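PDB 3K2G: resiniferatoxin-binding, phosphotriesterase-related protein from Rhodobacter sphaeroides 2.4.1, which probably hydrolyses phosphoric ester bonds at a binuclear zinc centre in a TIM barrel. Local coordinates for residues B[102-107]-B[172-177]; B[14-19]-B[128-133]; B[204-209]-B[232-237]. One frame throughout, in Å; residues are numbered along the deposited sequence.

Contact 1: B[102-107]-B[172-177]. With ZN (zinc ion), chain I; ZN (zinc ion), chain J.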
loop_
_atom_site.group_PDB
_atom_site.type_symbol
_atom_site.label_atom_id
_atom_site.label_comp_id
_atom_site.label_asym_id
_atom_site.label_seq_id
_atom_site.Cartn_x
_atom_site.Cartn_y
_atom_site.Cartn_z
ATOM N N SER B 102 -21.508 7.810 -31.663
ATOM C CA SER B 102 -20.279 7.981 -32.424
ATOM C C SER B 102 -19.132 7.041 -32.058
ATOM O O SER B 102 -19.001 6.612 -30.915
ATOM C CB SER B 102 -19.784 9.426 -32.262
ATOM O OG SER B 102 -20.830 10.361 -32.482
ATOM N N ILE B 103 -18.295 6.749 -33.047
ATOM C CA ILE B 103 -17.111 5.922 -32.839
ATOM C C ILE B 103 -15.894 6.564 -33.502
ATOM O O ILE B 103 -15.969 7.039 -34.637
ATOM C CB ILE B 103 -17.273 4.503 -33.416
ATOM C CG1 ILE B 103 -18.363 3.748 -32.655
ATOM C CG2 ILE B 103 -15.942 3.750 -33.299
ATOM C CD1 ILE B 103 -18.619 2.349 -33.178
ATOM N N VAL B 104 -14.778 6.592 -32.781
ATOM C CA VAL B 104 -13.536 7.143 -33.303
ATOM C C VAL B 104 -12.646 5.960 -33.676
ATOM O O VAL B 104 -12.263 5.162 -32.816
ATOM C CB VAL B 104 -12.800 8.020 -32.253
ATOM C CG1 VAL B 104 -11.502 8.568 -32.845
ATOM C CG2 VAL B 104 -13.702 9.173 -31.808
ATOM N N ASP B 105 -12.335 5.839 -34.962
ATOM C CA ASP B 105 -11.498 4.749 -35.437
ATOM C C ASP B 105 -10.111 5.284 -35.769
ATOM O O ASP B 105 -9.912 5.945 -36.790
ATOM C CB ASP B 105 -12.113 4.105 -36.678
ATOM C CG ASP B 105 -11.380 2.843 -37.094
ATOM O OD1 ASP B 105 -10.135 2.828 -37.009
ATOM O OD2 ASP B 105 -12.051 1.876 -37.505
ATOM N N PRO B 106 -9.131 4.993 -34.909
ATOM C CA PRO B 106 -7.752 5.447 -35.098
ATOM C C PRO B 106 -6.884 4.557 -35.984
ATOM O O PRO B 106 -5.655 4.661 -35.944
ATOM C CB PRO B 106 -7.233 5.521 -33.669
ATOM C CG PRO B 106 -7.884 4.314 -33.049
ATOM C CD PRO B 106 -9.304 4.381 -33.578
ATOM N N THR B 107 -7.508 3.686 -36.772
ATOM C CA THR B 107 -6.744 2.813 -37.659
ATOM C C THR B 107 -6.030 3.720 -38.660
ATOM O O THR B 107 -6.671 4.480 -39.381
ATOM C CB THR B 107 -7.662 1.823 -38.432
ATOM O OG1 THR B 107 -8.408 1.029 -37.503
ATOM C CG2 THR B 107 -6.827 0.891 -39.311
ATOM N N ILE B 172 -9.944 13.574 -42.408
ATOM C CA ILE B 172 -9.716 13.069 -41.060
ATOM C C ILE B 172 -10.232 14.036 -40.009
ATOM O O ILE B 172 -10.332 15.238 -40.254
ATOM C CB ILE B 172 -8.222 12.794 -40.805
ATOM C CG1 ILE B 172 -7.411 14.084 -40.971
ATOM C CG2 ILE B 172 -7.724 11.715 -41.762
ATOM C CD1 ILE B 172 -5.941 13.932 -40.621
ATOM N N GLY B 173 -10.562 13.503 -38.838
ATOM C CA GLY B 173 -11.084 14.332 -37.765
ATOM C C GLY B 173 -10.212 14.246 -36.534
ATOM O O GLY B 173 -10.431 14.926 -35.535
ATOM N N LEU B 174 -9.207 13.389 -36.619
ATOM C CA LEU B 174 -8.269 13.187 -35.530
ATOM C C LEU B 174 -6.961 12.759 -36.159
ATOM O O LEU B 174 -6.941 12.149 -37.226
ATOM C CB LEU B 174 -8.786 12.104 -34.571
ATOM C CG LEU B 174 -7.784 11.150 -33.908
ATOM C CD1 LEU B 174 -8.069 11.051 -32.432
ATOM C CD2 LEU B 174 -7.872 9.776 -34.556
ATOM N N ILE B 175 -5.864 13.103 -35.508
ATOM C CA ILE B 175 -4.553 12.735 -36.004
ATOM C C ILE B 175 -4.112 11.515 -35.238
ATOM O O ILE B 175 -3.640 11.645 -34.105
ATOM C CB ILE B 175 -3.508 13.836 -35.735
ATOM C CG1 ILE B 175 -3.902 15.115 -36.471
ATOM C CG2 ILE B 175 -2.124 13.340 -36.130
ATOM C CD1 ILE B 175 -2.869 16.221 -36.408
ATOM N N GLY B 176 -4.257 10.317 -35.782
ATOM C CA GLY B 176 -3.762 9.269 -34.928
ATOM C C GLY B 176 -3.969 7.791 -34.727
ATOM O O GLY B 176 -4.636 7.051 -35.444
ATOM N N GLU B 177 -3.281 7.444 -33.644
ATOM C CA GLU B 177 -3.044 6.150 -33.064
ATOM C C GLU B 177 -1.631 6.159 -33.644
ATOM O O GLU B 177 -1.281 5.348 -34.502
ATOM C CB GLU B 177 -3.884 5.031 -33.683
ATOM C CG GLU B 177 -3.281 3.619 -33.494
ATOM C CD GLU B 177 -3.810 2.842 -32.290
ATOM O OE1 GLU B 177 -3.170 2.868 -31.215
ATOM O OE2 GLU B 177 -4.869 2.194 -32.432
HETATM ZN ZN ZN I . -5.941 0.611 -31.238
HETATM ZN ZN ZN J . -2.513 0.901 -30.091
HETATM O O HOH W 1 -4.307 -0.172 -30.486
HETATM O O HOH W 2 -2.242 -1.436 -29.574
#
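The carboxylate of E177 lies next to the pyrrolidine ring of P106, whose CG stands off one side of the carboxylate plane, 3.7 Å from OE2 of E177. The zinc ion of chain J is well out of that plane on the opposite side, while the zinc ion of chain I stays close to it. Glutamate suits the place as a bridging carboxylate, one oxygen to each zinc ion: E177 OE2 binds the zinc ion of chain I at 2.2 Å, and E177 OE1 that of chain J at 2.4 Å, the bend at chi2 (95°) turning CD towards them. Proline puts a compact hydrocarbon ring beside the glutamate stem, P106 CB coming 3.4 Å from E177 CB, and no hydrogen bond joins 102-107 to 172-177. Farther from the metals, V104 CG1 meets L174 CD2 at 4.2 Å, the two side chains crossing at about a right angle. P106 CB approaches the same methyl, and M207 packs on P106 and L174. D105 OD1 accepts from T107 N at 2.8 Å, closing an Asx turn, and from T107 OG1 at 2.5 Å. T107 OG1 also bonds H36 ND1, a second-shell link to the metal site. The carboxylate bridging two zinc ions at the C-terminal ends of the strands marks the binuclear centre of the phosphotriesterase family, with the V104, P106 and L174 packing in the barrel interior behind it.

Contact 2: B[14-19]-B[128-133]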
loop_
_atom_site.group_PDB
_atom_site.type_symbol
_atom_site.label_atom_id
_atom_site.label_comp_id
_atom_site.label_asym_id
_atom_site.label_seq_id
_atom_site.Cartn_x
_atom_site.Cartn_y
_atom_site.Cartn_z
ATOM N N GLY B 14 -15.701 24.145 -32.930
ATOM C CA GLY B 14 -17.000 23.804 -32.387
ATOM C C GLY B 14 -17.644 22.739 -33.249
ATOM O O GLY B 14 -18.807 22.380 -33.056
ATOM N N ARG B 15 -16.879 22.234 -34.213
ATOM C CA ARG B 15 -17.358 21.189 -35.111
ATOM C C ARG B 15 -16.394 20.001 -35.074
ATOM O O ARG B 15 -15.282 20.119 -34.565
ATOM C CB ARG B 15 -17.463 21.730 -36.541
ATOM C CG ARG B 15 -18.414 22.918 -36.695
ATOM C CD ARG B 15 -18.511 23.367 -38.155
ATOM N NE ARG B 15 -17.284 24.003 -38.628
ATOM C CZ ARG B 15 -16.943 25.266 -38.367
ATOM N NH1 ARG B 15 -17.742 26.035 -37.637
ATOM N NH2 ARG B 15 -15.803 25.760 -38.837
ATOM N N ILE B 16 -16.829 18.863 -35.610
ATOM C CA ILE B 16 -16.003 17.658 -35.649
ATOM C C ILE B 16 -16.104 17.014 -37.021
ATOM O O ILE B 16 -17.195 16.852 -37.563
ATOM C CB ILE B 16 -16.444 16.651 -34.570
ATOM C CG1 ILE B 16 -16.295 17.302 -33.191
ATOM C CG2 ILE B 16 -15.599 15.367 -34.656
ATOM C CD1 ILE B 16 -16.869 16.490 -32.055
HETATM N N MSE B 17 -14.959 16.657 -37.589
HETATM C CA MSE B 17 -14.931 16.054 -38.912
HETATM C C MSE B 17 -15.124 14.543 -38.928
HETATM O O MSE B 17 -14.249 13.803 -38.489
HETATM C CB MSE B 17 -13.611 16.378 -39.605
HETATM C CG MSE B 17 -13.530 15.862 -41.043
HETATM SE SE MSE B 17 -14.796 16.695 -42.277
HETATM C CE MSE B 17 -13.795 18.357 -42.576
ATOM N N THR B 18 -16.263 14.091 -39.442
ATOM C CA THR B 18 -16.534 12.659 -39.547
ATOM C C THR B 18 -16.334 12.273 -41.012
ATOM O O THR B 18 -16.176 13.146 -41.871
ATOM C CB THR B 18 -17.982 12.305 -39.157
ATOM O OG1 THR B 18 -18.879 12.772 -40.169
ATOM C CG2 THR B 18 -18.350 12.936 -37.835
ATOM N N VAL B 19 -16.346 10.975 -41.297
ATOM C CA VAL B 19 -16.162 10.493 -42.663
ATOM C C VAL B 19 -17.263 10.983 -43.596
ATOM O O VAL B 19 -17.129 10.908 -44.816
ATOM C CB VAL B 19 -16.144 8.958 -42.718
ATOM C CG1 VAL B 19 -14.939 8.431 -41.958
ATOM C CG2 VAL B 19 -17.440 8.409 -42.138
ATOM N N GLN B 128 -22.049 7.711 -36.222
ATOM C CA GLN B 128 -21.068 8.635 -36.786
ATOM C C GLN B 128 -19.656 8.112 -36.556
ATOM O O GLN B 128 -19.318 7.687 -35.452
ATOM C CB GLN B 128 -21.234 10.016 -36.145
ATOM C CG GLN B 128 -22.667 10.517 -36.198
ATOM C CD GLN B 128 -22.905 11.749 -35.346
ATOM O OE1 GLN B 128 -22.497 11.806 -34.184
ATOM N NE2 GLN B 128 -23.584 12.736 -35.915
ATOM N N VAL B 129 -18.839 8.146 -37.606
ATOM C CA VAL B 129 -17.465 7.666 -37.529
ATOM C C VAL B 129 -16.411 8.727 -37.836
ATOM O O VAL B 129 -16.467 9.399 -38.873
ATOM C CB VAL B 129 -17.248 6.473 -38.493
ATOM C CG1 VAL B 129 -15.787 6.048 -38.497
ATOM C CG2 VAL B 129 -18.133 5.310 -38.076
ATOM N N VAL B 130 -15.448 8.863 -36.925
ATOM C CA VAL B 130 -14.345 9.807 -37.082
ATOM C C VAL B 130 -13.105 9.006 -37.477
ATOM O O VAL B 130 -12.805 7.985 -36.852
ATOM C CB VAL B 130 -14.049 10.561 -35.767
ATOM C CG1 VAL B 130 -12.835 11.450 -35.952
ATOM C CG2 VAL B 130 -15.259 11.395 -35.359
HETATM N N MSE B 131 -12.387 9.477 -38.499
HETATM C CA MSE B 131 -11.199 8.785 -39.008
HETATM C C MSE B 131 -9.857 9.397 -38.606
HETATM O O MSE B 131 -9.679 10.621 -38.627
HETATM C CB MSE B 131 -11.289 8.702 -40.534
HETATM C CG MSE B 131 -10.083 8.088 -41.245
HETATM SE SE MSE B 131 -10.488 7.817 -43.146
HETATM C CE MSE B 131 -10.503 9.708 -43.652
ATOM N N GLY B 132 -8.919 8.522 -38.244
ATOM C CA GLY B 132 -7.595 8.951 -37.839
ATOM C C GLY B 132 -6.601 9.003 -38.982
ATOM O O GLY B 132 -6.967 8.867 -40.149
ATOM N N ALA B 133 -5.332 9.201 -38.643
ATOM C CA ALA B 133 -4.281 9.301 -39.645
ATOM C C ALA B 133 -2.884 9.181 -39.043
ATOM O O ALA B 133 -2.724 9.087 -37.826
ATOM C CB ALA B 133 -4.411 10.621 -40.387
HETATM O O HOH W 3 -13.196 11.772 -40.112
#
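V19 N donates to V129 O at 2.9 Å in a nearly straight bond, N-H...O 164°, that arrives almost along the C=O axis. It is the sole direct hydrogen bond between 14-19 and 128-133, because strand 15-18 of the antiparallel hairpin 15-18/21-24 crosses the parallel barrel strand 128-131 at 85° and cannot pair with it. A water makes a second polar link: it donates to M17 O at 2.8 Å and accepts from M131 N. Around these bonds sits hydrocarbon. I16 CG2 meets V130 CG2 at 4.0 Å, the side chains roughly perpendicular. V19 spreads its two methyls along strand 128-131: CG1 touches M131 CB at 3.9 Å, whereas CG2, placed between the backbone N and the carbonyl carbon, reaches V129 CB at 4.1 Å. Branched valine and isoleucine fit here, since short, stiff side chains fill a close crossing. Farther out, T18 OG1 bonds G21 O and D20 N, tying the hairpin turn, and V19 O takes a bond from R119 NE. L118 of helix 115-125 packs on both V19 and V129. On its other side strand 128-131 bonds strand 102-105 through Q128 and V130; the hairpin and the water thus satisfy V129 O and M131 N, buried backbone atoms that point away from that partner.

Contact 3: B[204-209]-B[232-237]. With ZN (zinc ion), chain J.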
loop_
_atom_site.group_PDB
_atom_site.type_symbol
_atom_site.label_atom_id
_atom_site.label_comp_id
_atom_site.label_asym_id
_atom_site.label_seq_id
_atom_site.Cartn_x
_atom_site.Cartn_y
_atom_site.Cartn_z
ATOM N N LEU B 204 -6.204 19.831 -35.149
ATOM C CA LEU B 204 -6.968 18.619 -34.837
ATOM C C LEU B 204 -6.377 17.901 -33.630
ATOM O O LEU B 204 -5.194 18.071 -33.313
ATOM C CB LEU B 204 -6.955 17.651 -36.025
ATOM C CG LEU B 204 -7.813 17.984 -37.243
ATOM C CD1 LEU B 204 -7.593 16.933 -38.339
ATOM C CD2 LEU B 204 -9.279 18.035 -36.824
ATOM N N PRO B 205 -7.197 17.088 -32.936
ATOM C CA PRO B 205 -6.727 16.345 -31.763
ATOM C C PRO B 205 -5.613 15.379 -32.158
ATOM O O PRO B 205 -5.534 14.956 -33.309
ATOM C CB PRO B 205 -7.975 15.599 -31.300
ATOM C CG PRO B 205 -9.091 16.487 -31.745
ATOM C CD PRO B 205 -8.645 16.902 -33.122
ATOM N N LEU B 206 -4.766 15.031 -31.196
ATOM C CA LEU B 206 -3.654 14.114 -31.427
ATOM C C LEU B 206 -3.781 12.920 -30.483
ATOM O O LEU B 206 -3.952 13.083 -29.275
ATOM C CB LEU B 206 -2.322 14.830 -31.190
ATOM C CG LEU B 206 -1.045 13.987 -31.263
ATOM C CD1 LEU B 206 -0.853 13.456 -32.683
ATOM C CD2 LEU B 206 0.152 14.836 -30.846
HETATM N N MSE B 207 -3.701 11.719 -31.042
HETATM C CA MSE B 207 -3.824 10.495 -30.263
HETATM C C MSE B 207 -2.558 9.674 -30.429
HETATM O O MSE B 207 -2.130 9.388 -31.550
HETATM C CB MSE B 207 -5.041 9.700 -30.735
HETATM C CG MSE B 207 -5.307 8.412 -29.949
HETATM SE SE MSE B 207 -6.891 7.544 -30.543
HETATM C CE MSE B 207 -8.197 8.704 -29.702
ATOM N N VAL B 208 -1.960 9.294 -29.306
ATOM C CA VAL B 208 -0.722 8.535 -29.332
ATOM C C VAL B 208 -0.793 7.166 -28.666
ATOM O O VAL B 208 -1.196 7.033 -27.507
ATOM C CB VAL B 208 0.422 9.341 -28.664
ATOM C CG1 VAL B 208 1.736 8.588 -28.782
ATOM C CG2 VAL B 208 0.548 10.710 -29.320
ATOM N N HIS B 209 -0.376 6.150 -29.416
ATOM C CA HIS B 209 -0.336 4.782 -28.926
ATOM C C HIS B 209 0.867 4.652 -27.994
ATOM O O HIS B 209 1.991 5.003 -28.348
ATOM C CB HIS B 209 -0.173 3.799 -30.086
ATOM C CG HIS B 209 0.331 2.449 -29.671
ATOM N ND1 HIS B 209 -0.477 1.335 -29.634
ATOM C CD2 HIS B 209 1.553 2.041 -29.252
ATOM C CE1 HIS B 209 0.222 0.298 -29.207
ATOM N NE2 HIS B 209 1.458 0.699 -28.966
ATOM N N ARG B 232 -3.374 19.660 -24.182
ATOM C CA ARG B 232 -4.776 19.635 -23.766
ATOM C C ARG B 232 -5.681 18.851 -24.727
ATOM O O ARG B 232 -6.796 18.471 -24.371
ATOM C CB ARG B 232 -5.287 21.071 -23.625
ATOM C CG ARG B 232 -6.360 21.248 -22.570
ATOM C CD ARG B 232 -5.775 21.199 -21.170
ATOM N NE ARG B 232 -6.812 20.896 -20.191
ATOM C CZ ARG B 232 -6.585 20.709 -18.897
ATOM N NH1 ARG B 232 -5.350 20.802 -18.419
ATOM N NH2 ARG B 232 -7.593 20.408 -18.087
ATOM N N HIS B 233 -5.206 18.616 -25.946
ATOM C CA HIS B 233 -5.979 17.860 -26.919
ATOM C C HIS B 233 -5.147 16.699 -27.463
ATOM O O HIS B 233 -5.258 16.309 -28.633
ATOM C CB HIS B 233 -6.469 18.792 -28.028
ATOM C CG HIS B 233 -7.466 19.800 -27.545
ATOM N ND1 HIS B 233 -8.794 19.493 -27.348
ATOM C CD2 HIS B 233 -7.306 21.075 -27.113
ATOM C CE1 HIS B 233 -9.410 20.532 -26.810
ATOM N NE2 HIS B 233 -8.529 21.505 -26.656
ATOM N N THR B 234 -4.296 16.174 -26.583
ATOM C CA THR B 234 -3.444 15.027 -26.875
ATOM C C THR B 234 -3.989 13.879 -26.025
ATOM O O THR B 234 -4.191 14.038 -24.826
ATOM C CB THR B 234 -1.976 15.285 -26.475
ATOM O OG1 THR B 234 -1.434 16.325 -27.295
ATOM C CG2 THR B 234 -1.142 14.015 -26.648
ATOM N N VAL B 235 -4.224 12.735 -26.653
ATOM C CA VAL B 235 -4.763 11.565 -25.971
ATOM C C VAL B 235 -3.703 10.476 -25.865
ATOM O O VAL B 235 -3.134 10.061 -26.877
ATOM C CB VAL B 235 -5.973 10.978 -26.740
ATOM C CG1 VAL B 235 -6.477 9.726 -26.034
ATOM C CG2 VAL B 235 -7.093 12.021 -26.840
ATOM N N LEU B 236 -3.434 10.027 -24.641
ATOM C CA LEU B 236 -2.460 8.968 -24.410
ATOM C C LEU B 236 -3.219 7.649 -24.320
ATOM O O LEU B 236 -3.985 7.438 -23.377
ATOM C CB LEU B 236 -1.706 9.211 -23.101
ATOM C CG LEU B 236 -0.864 10.485 -23.028
ATOM C CD1 LEU B 236 -0.348 10.670 -21.611
ATOM C CD2 LEU B 236 0.293 10.399 -24.009
ATOM N N CYS B 237 -3.000 6.773 -25.299
ATOM C CA CYS B 237 -3.682 5.476 -25.360
ATOM C C CYS B 237 -3.111 4.385 -24.471
ATOM O O CYS B 237 -1.952 4.431 -24.061
ATOM C CB CYS B 237 -3.674 4.935 -26.792
ATOM S SG CYS B 237 -4.473 5.983 -28.033
HETATM ZN ZN ZN J . -2.513 0.901 -30.091
HETATM O O HOH W 1 -4.307 -0.172 -30.486
HETATM O O HOH W 2 -2.242 -1.436 -29.574
#
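L206 O receives V235 N at 2.7 Å, N-H...O 160°, and has a further CA-H...O contact from T234 CA at 3.1 Å. On either side of this bond the ladder continues: L206 N gives to H233 O, V208 N to V235 O at 2.8 Å, and C237 N to V208 O, so the donors come from both strands in turn. Such a register is that of adjacent parallel strands, here 206-208 and 234-236, which helix 217-226 connects in a beta-alpha-beta unit of the TIM barrel. L206 and T234 lie side by side on the face turned to that helix, both touching V224; T234 OG1 is held by D230 O. The other face carries M207 and V235; these and C237 touch E260 of strand 258-261. With CG anti to the backbone N (chi1 -178°), M207 sets CG 3.2 Å from C237 SG, shorter than normal packing and so doubtful in its exact value; its SE is 3.8 Å from the same sulfur. M207, modelled as selenomethionine in place of methionine, has an unbranched chain that bends at chi3, its CE coming to V235 CG1 at 4.2 Å, while cysteine is small enough to sit beside it. H209, following V208, binds the zinc ion of chain J through ND1 at 2.1 Å, with a zinc-bound water at the ring edge, in plane. Y136 meets the H209 ring edge-to-face, and H238 joins it on the same metal.

How the contacts relate
Contacts 1 and 2 meet at the pairing of strands 102-105 and 128-131, where I103 N lies 2.8 Å from Q128 O and D105 N 2.9 Å from V130 O; their centres are about 7 Å apart. Contact 1 joins contact 3 through strands 175-178 and 206-208, with I175 N 2.9 Å from P205 O. These two also share the zinc ion of chain J, which takes E177 from one and H209 from the other, together with both waters. Contact 2 is more remote: its centre is about 14 Å from that of contact 3, and the M131 side chain is about 13 Å from a zinc ion.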